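Long-range contacts in cytosolic malate dehydrogenase (Trichomonas vaginalis, PDB 4UUO), which probably catalyses the reversible, NAD-dependent interconversion of malate and oxaloacetate as a member of the lactate and malate dehydrogenase superfamily: residues A[187-195]-A[216-225]; A[250-258]-A[289-297]. One frame throughout, in Å; residues are numbered along the deposited sequence.

Interaction 1 of 2, residues A[187-195]-A[216-225]; sequences NTQVPDTTH and LEGEFAQMIA
The Phe220 ring receives Thr193 and Pro191 obliquely from across the contact: Thr193 CG2 comes to 3.4 Å of Phe220 CE2, and Pro191 CB lies 4.2 Å from that same ring carbon. One face of the ring carries Ile224 CG1 from the next helical turn, 3.9 Å above the plane and offset toward the rim. Thr193 suits its place because its two branches serve different neighbours. With chi1 at 39°, OG1 sits between the backbone N and the carbonyl carbon and approaches Leu216 CB at a slant, and the same rotation points CG2 at the phenylalanine. Pro191 and Ile224 lie alongside each other, their side chains running in opposed directions, with Pro191 CG 3.7 Å from Ile224 CB; the proline also touches the small Ala221. Strand 190-192, outermost in its sheet within this chain, bonds to strand 176-182 through Val190 and Asp192, so a proline between them, lacking an N-H, probably costs no bond to that strand. Asp192 OD1 accepts Thr194 N from above the carboxylate plane, an Asx turn, and also Thr194 OG1 on its syn lone pair. Thr194 CG2 meets Glu217 OE2 at 3.4 Å, the side chains crossing at about a right angle, while Glu217 OE1 pairs with Lys213. Met161 of helix 155-169 covers Pro191, Thr193 and Ile224. Such packing of a long helix on an antiparallel sheet belongs to the superfamily's alpha/beta C-terminal domain, with Ile224 near Arg160, predicted to bind substrate, and Gln189 a little farther from His185, the predicted proton acceptor.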
# COMPACT_ATOMS: atom_id res chain seq x y z
N ASN A 187 24.35 -8.11 3.50
CA ASN A 187 25.81 -8.07 3.64
C ASN A 187 26.54 -9.08 2.76
O ASN A 187 27.51 -8.73 2.07
CB ASN A 187 26.23 -8.28 5.10
CG ASN A 187 25.75 -7.18 6.03
OD1 ASN A 187 25.84 -5.99 5.70
ND2 ASN A 187 25.24 -7.56 7.19
N THR A 188 26.08 -10.32 2.78
CA THR A 188 26.74 -11.39 2.04
C THR A 188 25.77 -12.22 1.21
O THR A 188 26.10 -13.34 0.81
CB THR A 188 27.49 -12.35 2.99
OG1 THR A 188 26.56 -12.99 3.86
CG2 THR A 188 28.54 -11.59 3.81
N GLN A 189 24.57 -11.69 0.94
CA GLN A 189 23.62 -12.42 0.10
C GLN A 189 24.20 -12.63 -1.29
O GLN A 189 24.91 -11.77 -1.82
CB GLN A 189 22.27 -11.69 0.02
CG GLN A 189 22.21 -10.48 -0.91
CD GLN A 189 22.36 -9.18 -0.15
OE1 GLN A 189 23.22 -9.06 0.72
NE2 GLN A 189 21.52 -8.20 -0.48
N VAL A 190 23.92 -13.79 -1.88
CA VAL A 190 24.50 -14.15 -3.16
C VAL A 190 23.48 -14.02 -4.29
O VAL A 190 22.60 -14.86 -4.44
CB VAL A 190 25.05 -15.60 -3.14
CG1 VAL A 190 25.80 -15.90 -4.43
CG2 VAL A 190 25.95 -15.82 -1.93
N PRO A 191 23.60 -12.93 -5.09
CA PRO A 191 22.75 -12.80 -6.28
C PRO A 191 23.18 -13.77 -7.36
O PRO A 191 24.14 -13.50 -8.08
CB PRO A 191 22.97 -11.34 -6.72
CG PRO A 191 23.63 -10.66 -5.55
CD PRO A 191 24.43 -11.74 -4.88
N ASP A 192 22.49 -14.90 -7.46
CA ASP A 192 22.88 -15.96 -8.39
C ASP A 192 22.08 -15.88 -9.69
O ASP A 192 20.87 -16.09 -9.71
CB ASP A 192 22.70 -17.33 -7.73
CG ASP A 192 23.22 -18.47 -8.57
OD1 ASP A 192 23.88 -18.21 -9.60
OD2 ASP A 192 22.98 -19.64 -8.20
N THR A 193 22.79 -15.58 -10.78
CA THR A 193 22.16 -15.39 -12.08
C THR A 193 22.67 -16.38 -13.10
O THR A 193 22.67 -16.10 -14.30
CB THR A 193 22.42 -13.98 -12.63
OG1 THR A 193 23.76 -13.57 -12.31
CG2 THR A 193 21.44 -12.99 -12.03
N THR A 194 23.11 -17.55 -12.64
CA THR A 194 23.71 -18.53 -13.54
C THR A 194 22.72 -19.61 -13.96
O THR A 194 23.03 -20.46 -14.79
CB THR A 194 24.92 -19.20 -12.88
OG1 THR A 194 24.50 -19.96 -11.75
CG2 THR A 194 25.91 -18.14 -12.43
N HIS A 195 21.52 -19.55 -13.40
CA HIS A 195 20.45 -20.46 -13.77
C HIS A 195 19.28 -19.69 -14.37
O HIS A 195 18.26 -20.27 -14.75
CB HIS A 195 19.97 -21.26 -12.56
CG HIS A 195 21.01 -21.45 -11.51
ND1 HIS A 195 21.95 -22.45 -11.56
CD2 HIS A 195 21.25 -20.76 -10.36
CE1 HIS A 195 22.73 -22.37 -10.49
NE2 HIS A 195 22.33 -21.35 -9.75
N LEU A 216 27.19 -9.68 -14.34
CA LEU A 216 26.27 -10.44 -13.49
C LEU A 216 26.87 -10.76 -12.12
O LEU A 216 26.18 -10.70 -11.10
CB LEU A 216 25.86 -11.73 -14.19
CG LEU A 216 25.08 -11.53 -15.49
CD1 LEU A 216 24.62 -12.85 -16.08
CD2 LEU A 216 23.90 -10.60 -15.26
N GLU A 217 28.16 -11.08 -12.12
CA GLU A 217 28.85 -11.47 -10.90
C GLU A 217 29.84 -10.40 -10.46
O GLU A 217 30.91 -10.71 -9.95
CB GLU A 217 29.56 -12.81 -11.11
CG GLU A 217 28.64 -13.92 -11.60
CD GLU A 217 29.38 -15.23 -11.82
OE1 GLU A 217 30.62 -15.22 -11.92
OE2 GLU A 217 28.69 -16.28 -11.89
N GLY A 218 29.46 -9.15 -10.67
CA GLY A 218 30.28 -8.03 -10.26
C GLY A 218 29.43 -6.79 -10.04
O GLY A 218 28.92 -6.57 -8.95
N GLU A 219 29.27 -6.00 -11.10
CA GLU A 219 28.45 -4.80 -11.07
C GLU A 219 27.01 -5.10 -10.68
O GLU A 219 26.44 -4.44 -9.81
CB GLU A 219 28.50 -4.08 -12.42
CG GLU A 219 27.57 -2.87 -12.53
CD GLU A 219 27.56 -2.26 -13.92
OE1 GLU A 219 28.44 -2.61 -14.74
OE2 GLU A 219 26.67 -1.42 -14.19
N PHE A 220 26.42 -6.10 -11.34
CA PHE A 220 25.04 -6.50 -11.06
C PHE A 220 24.88 -6.97 -9.62
O PHE A 220 23.97 -6.54 -8.91
CB PHE A 220 24.60 -7.60 -12.03
CG PHE A 220 23.27 -8.21 -11.68
CD1 PHE A 220 22.09 -7.64 -12.13
CD2 PHE A 220 23.21 -9.36 -10.90
CE1 PHE A 220 20.87 -8.20 -11.81
CE2 PHE A 220 21.99 -9.92 -10.57
CZ PHE A 220 20.82 -9.34 -11.03
N ALA A 221 25.77 -7.88 -9.22
CA ALA A 221 25.76 -8.42 -7.87
C ALA A 221 25.88 -7.31 -6.83
O ALA A 221 25.20 -7.33 -5.80
CB ALA A 221 26.89 -9.43 -7.70
N GLN A 222 26.75 -6.35 -7.11
CA GLN A 222 27.05 -5.27 -6.17
C GLN A 222 25.89 -4.28 -6.09
O GLN A 222 25.69 -3.61 -5.07
CB GLN A 222 28.33 -4.55 -6.57
CG GLN A 222 29.02 -3.85 -5.42
CD GLN A 222 29.31 -4.79 -4.26
OE1 GLN A 222 29.68 -5.95 -4.46
NE2 GLN A 222 29.13 -4.29 -3.04
N MET A 223 25.12 -4.19 -7.18
CA MET A 223 23.94 -3.35 -7.20
C MET A 223 22.84 -3.96 -6.34
O MET A 223 22.11 -3.25 -5.64
CB MET A 223 23.46 -3.15 -8.64
CG MET A 223 22.07 -2.55 -8.76
SD MET A 223 20.80 -3.80 -9.00
CE MET A 223 19.36 -2.77 -9.26
N ILE A 224 22.72 -5.28 -6.40
CA ILE A 224 21.74 -6.00 -5.59
C ILE A 224 22.06 -5.81 -4.12
O ILE A 224 21.19 -5.46 -3.32
CB ILE A 224 21.73 -7.50 -5.92
CG1 ILE A 224 21.31 -7.71 -7.38
CG2 ILE A 224 20.80 -8.25 -4.98
CD1 ILE A 224 19.98 -7.09 -7.72
N ALA A 225 23.32 -6.04 -3.78
CA ALA A 225 23.78 -5.92 -2.40
C ALA A 225 23.54 -4.53 -1.82
O ALA A 225 23.29 -4.39 -0.63
CB ALA A 225 25.26 -6.26 -2.33

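Interaction 2 of 2, residues A[250-258]-A[289-297]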
# COMPACT_ATOMS: atom_id res chain seq x y z
N CYS A 250 6.30 -13.80 -0.75
CA CYS A 250 7.09 -14.89 -0.19
C CYS A 250 6.16 -15.86 0.52
O CYS A 250 6.26 -17.08 0.35
CB CYS A 250 8.15 -14.37 0.78
SG CYS A 250 8.83 -15.65 1.89
N VAL A 251 5.25 -15.31 1.32
CA VAL A 251 4.30 -16.12 2.07
C VAL A 251 3.21 -16.64 1.15
O VAL A 251 2.69 -17.74 1.34
CB VAL A 251 3.71 -15.31 3.24
CG1 VAL A 251 2.55 -16.07 3.88
CG2 VAL A 251 4.80 -15.01 4.27
N LYS A 252 2.87 -15.85 0.13
CA LYS A 252 1.92 -16.28 -0.89
C LYS A 252 2.35 -17.62 -1.48
O LYS A 252 1.60 -18.60 -1.42
CB LYS A 252 1.83 -15.23 -1.99
CG LYS A 252 0.78 -15.50 -3.05
CD LYS A 252 -0.59 -15.06 -2.60
CE LYS A 252 -1.58 -15.11 -3.75
NZ LYS A 252 -1.11 -14.28 -4.89
N ASP A 253 3.56 -17.66 -2.03
CA ASP A 253 4.12 -18.89 -2.58
C ASP A 253 4.30 -19.94 -1.49
O ASP A 253 4.09 -21.13 -1.73
CB ASP A 253 5.46 -18.61 -3.26
CG ASP A 253 5.35 -17.61 -4.38
OD1 ASP A 253 4.23 -17.40 -4.89
OD2 ASP A 253 6.39 -17.02 -4.75
N TRP A 254 4.69 -19.50 -0.30
CA TRP A 254 4.89 -20.41 0.83
C TRP A 254 3.60 -21.17 1.13
O TRP A 254 3.63 -22.34 1.53
CB TRP A 254 5.37 -19.63 2.06
CG TRP A 254 5.99 -20.48 3.14
CD1 TRP A 254 6.25 -21.82 3.09
CD2 TRP A 254 6.44 -20.04 4.44
NE1 TRP A 254 6.82 -22.24 4.27
CE2 TRP A 254 6.95 -21.17 5.11
CE3 TRP A 254 6.46 -18.80 5.09
CZ2 TRP A 254 7.47 -21.09 6.40
CZ3 TRP A 254 6.97 -18.73 6.37
CH2 TRP A 254 7.47 -19.87 7.01
N LEU A 255 2.46 -20.51 0.92
CA LEU A 255 1.17 -21.11 1.22
C LEU A 255 0.60 -21.92 0.05
O LEU A 255 -0.03 -22.95 0.26
CB LEU A 255 0.17 -20.03 1.63
CG LEU A 255 0.46 -19.27 2.93
CD1 LEU A 255 -0.50 -18.10 3.11
CD2 LEU A 255 0.42 -20.19 4.15
N TYR A 256 0.81 -21.45 -1.18
CA TYR A 256 0.09 -22.02 -2.31
C TYR A 256 0.98 -22.55 -3.44
O TYR A 256 0.47 -23.00 -4.47
CB TYR A 256 -0.89 -20.99 -2.88
CG TYR A 256 -1.75 -20.34 -1.82
CD1 TYR A 256 -2.73 -21.07 -1.16
CD2 TYR A 256 -1.56 -19.01 -1.46
CE1 TYR A 256 -3.51 -20.49 -0.18
CE2 TYR A 256 -2.34 -18.42 -0.48
CZ TYR A 256 -3.32 -19.17 0.16
OH TYR A 256 -4.10 -18.59 1.13
N GLY A 257 2.29 -22.51 -3.24
CA GLY A 257 3.21 -23.10 -4.20
C GLY A 257 3.80 -22.14 -5.22
O GLY A 257 3.61 -20.93 -5.14
N THR A 258 4.51 -22.70 -6.19
CA THR A 258 5.18 -21.90 -7.22
C THR A 258 4.68 -22.28 -8.62
O THR A 258 5.44 -22.75 -9.48
CB THR A 258 6.72 -22.07 -7.14
OG1 THR A 258 7.07 -23.44 -7.34
CG2 THR A 258 7.24 -21.63 -5.78
N THR A 289 11.64 -24.56 -4.56
CA THR A 289 10.31 -24.73 -5.10
C THR A 289 9.37 -24.90 -3.91
O THR A 289 9.82 -25.20 -2.80
CB THR A 289 10.24 -25.95 -6.06
OG1 THR A 289 8.94 -26.02 -6.67
CG2 THR A 289 10.52 -27.25 -5.32
N VAL A 290 8.07 -24.66 -4.10
CA VAL A 290 7.09 -24.91 -3.04
C VAL A 290 5.90 -25.66 -3.62
O VAL A 290 5.35 -25.24 -4.64
CB VAL A 290 6.59 -23.61 -2.36
CG1 VAL A 290 5.58 -23.94 -1.27
CG2 VAL A 290 7.76 -22.80 -1.78
N SER A 291 5.52 -26.76 -2.99
CA SER A 291 4.41 -27.57 -3.50
C SER A 291 3.08 -26.88 -3.21
O SER A 291 3.03 -25.91 -2.45
CB SER A 291 4.42 -28.96 -2.88
OG SER A 291 3.81 -28.93 -1.60
N LYS A 292 2.01 -27.40 -3.81
CA LYS A 292 0.69 -26.80 -3.64
C LYS A 292 0.15 -27.02 -2.23
O LYS A 292 -0.79 -26.35 -1.81
CB LYS A 292 -0.27 -27.35 -4.69
CG LYS A 292 0.12 -27.01 -6.12
CD LYS A 292 -0.93 -27.45 -7.13
CE LYS A 292 -0.50 -27.16 -8.56
NZ LYS A 292 -0.30 -25.71 -8.82
N ASP A 293 0.75 -27.96 -1.50
CA ASP A 293 0.39 -28.18 -0.10
C ASP A 293 1.19 -27.25 0.81
O ASP A 293 1.10 -27.34 2.04
CB ASP A 293 0.63 -29.63 0.29
CG ASP A 293 -0.37 -30.57 -0.35
OD1 ASP A 293 -1.53 -30.15 -0.55
OD2 ASP A 293 0.01 -31.72 -0.67
N GLY A 294 1.97 -26.36 0.20
CA GLY A 294 2.76 -25.40 0.94
C GLY A 294 4.05 -26.00 1.50
O GLY A 294 4.63 -25.46 2.45
N GLU A 295 4.49 -27.11 0.91
CA GLU A 295 5.71 -27.77 1.34
C GLU A 295 6.93 -27.21 0.59
O GLU A 295 6.99 -27.25 -0.64
CB GLU A 295 5.61 -29.28 1.12
CG GLU A 295 4.26 -29.88 1.49
CD GLU A 295 3.87 -29.63 2.93
OE1 GLU A 295 4.77 -29.58 3.80
OE2 GLU A 295 2.66 -29.47 3.20
N VAL A 296 7.89 -26.68 1.34
CA VAL A 296 9.09 -26.09 0.75
C VAL A 296 10.12 -27.17 0.40
O VAL A 296 10.38 -28.07 1.19
CB VAL A 296 9.74 -25.05 1.71
CG1 VAL A 296 11.05 -24.52 1.13
CG2 VAL A 296 8.78 -23.90 1.98
N HIS A 297 10.68 -27.07 -0.80
CA HIS A 297 11.73 -27.99 -1.23
C HIS A 297 12.91 -27.23 -1.84
O HIS A 297 12.74 -26.47 -2.80
CB HIS A 297 11.19 -29.02 -2.23
CG HIS A 297 10.10 -29.88 -1.69
ND1 HIS A 297 8.76 -29.64 -1.94
CD2 HIS A 297 10.13 -30.99 -0.90
CE1 HIS A 297 8.03 -30.56 -1.34
NE2 HIS A 297 8.84 -31.39 -0.70
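Trp254, in the last turn of helix 240-256, reaches Val296 of a beta hairpin whose type I turn, Ser291 to Gly294, continues into a G1 beta bulge. The indole swings out of the helix with CG opposite the backbone N (chi1 -163°), and its five-membered ring meets the valine obliquely: NE1 lies 3.4 Å and CD1 3.5 Å from Val296 CG2. A broad, flat side chain suits this place because it can touch the hairpin and also receive Lys123 in a cation-pi contact. The lysine NZ bonds in addition to Trp254 O and Gly294 O, bridging two carbonyls that could not bond to each other.

Val290 comes to the helix end from the other strand. Its CG1, extended away from its own N (chi1 180°), lies 3.2 Å from Asp253 O and also touches Trp254 O, a compact branched side chain that packs against the carbonyls of the final turn. Two glycines suit the close backbones, since a side chain at either would meet the other segment: Trp254 O and Leu255 O at Gly294, Val290 O and Ser291 O at Gly257. Gly294 takes the positive phi that the bulge needs and lays its CA 3.2 Å from Trp254 O. Gly257 leaves the helix with phi 96°, which glycine adopts readily, and brings its CA to 3.1 Å of Val290 O. Within the turn, Ser291 OG accepts from the N-H groups of Asp293 and Glu295, the first bond forming an ST turn.

After the helix, Thr258 N gives a weak bond to Val290 O, at 3.1 Å. Last, the hydroxyls of two threonines complete the contact, Thr258 OG1 and Thr289 OG1 meeting at 3.3 Å in a weak hydrogen bond that either may donate.

How the interactions relate
Interaction 1 is largely buried, whereas interaction 2 is only partly so, with some of its residues exposed. Their chemistry follows this difference. The first joins the flank of helix 213-235 to the outermost strand of a small sheet, mainly through apolar side chains, with threonine branches among them. The second sets the end of helix 240-256 against a hairpin turn, where carbonyls, glycines and weak polar bonds do much of the work. They hold different elements, although the two helices follow each other in the chain. Interaction 1 lies near predicted substrate residues and interaction 2 beside strand 123-126 of the parallel sheet. Their centres are 24 Å apart and their atoms do not touch.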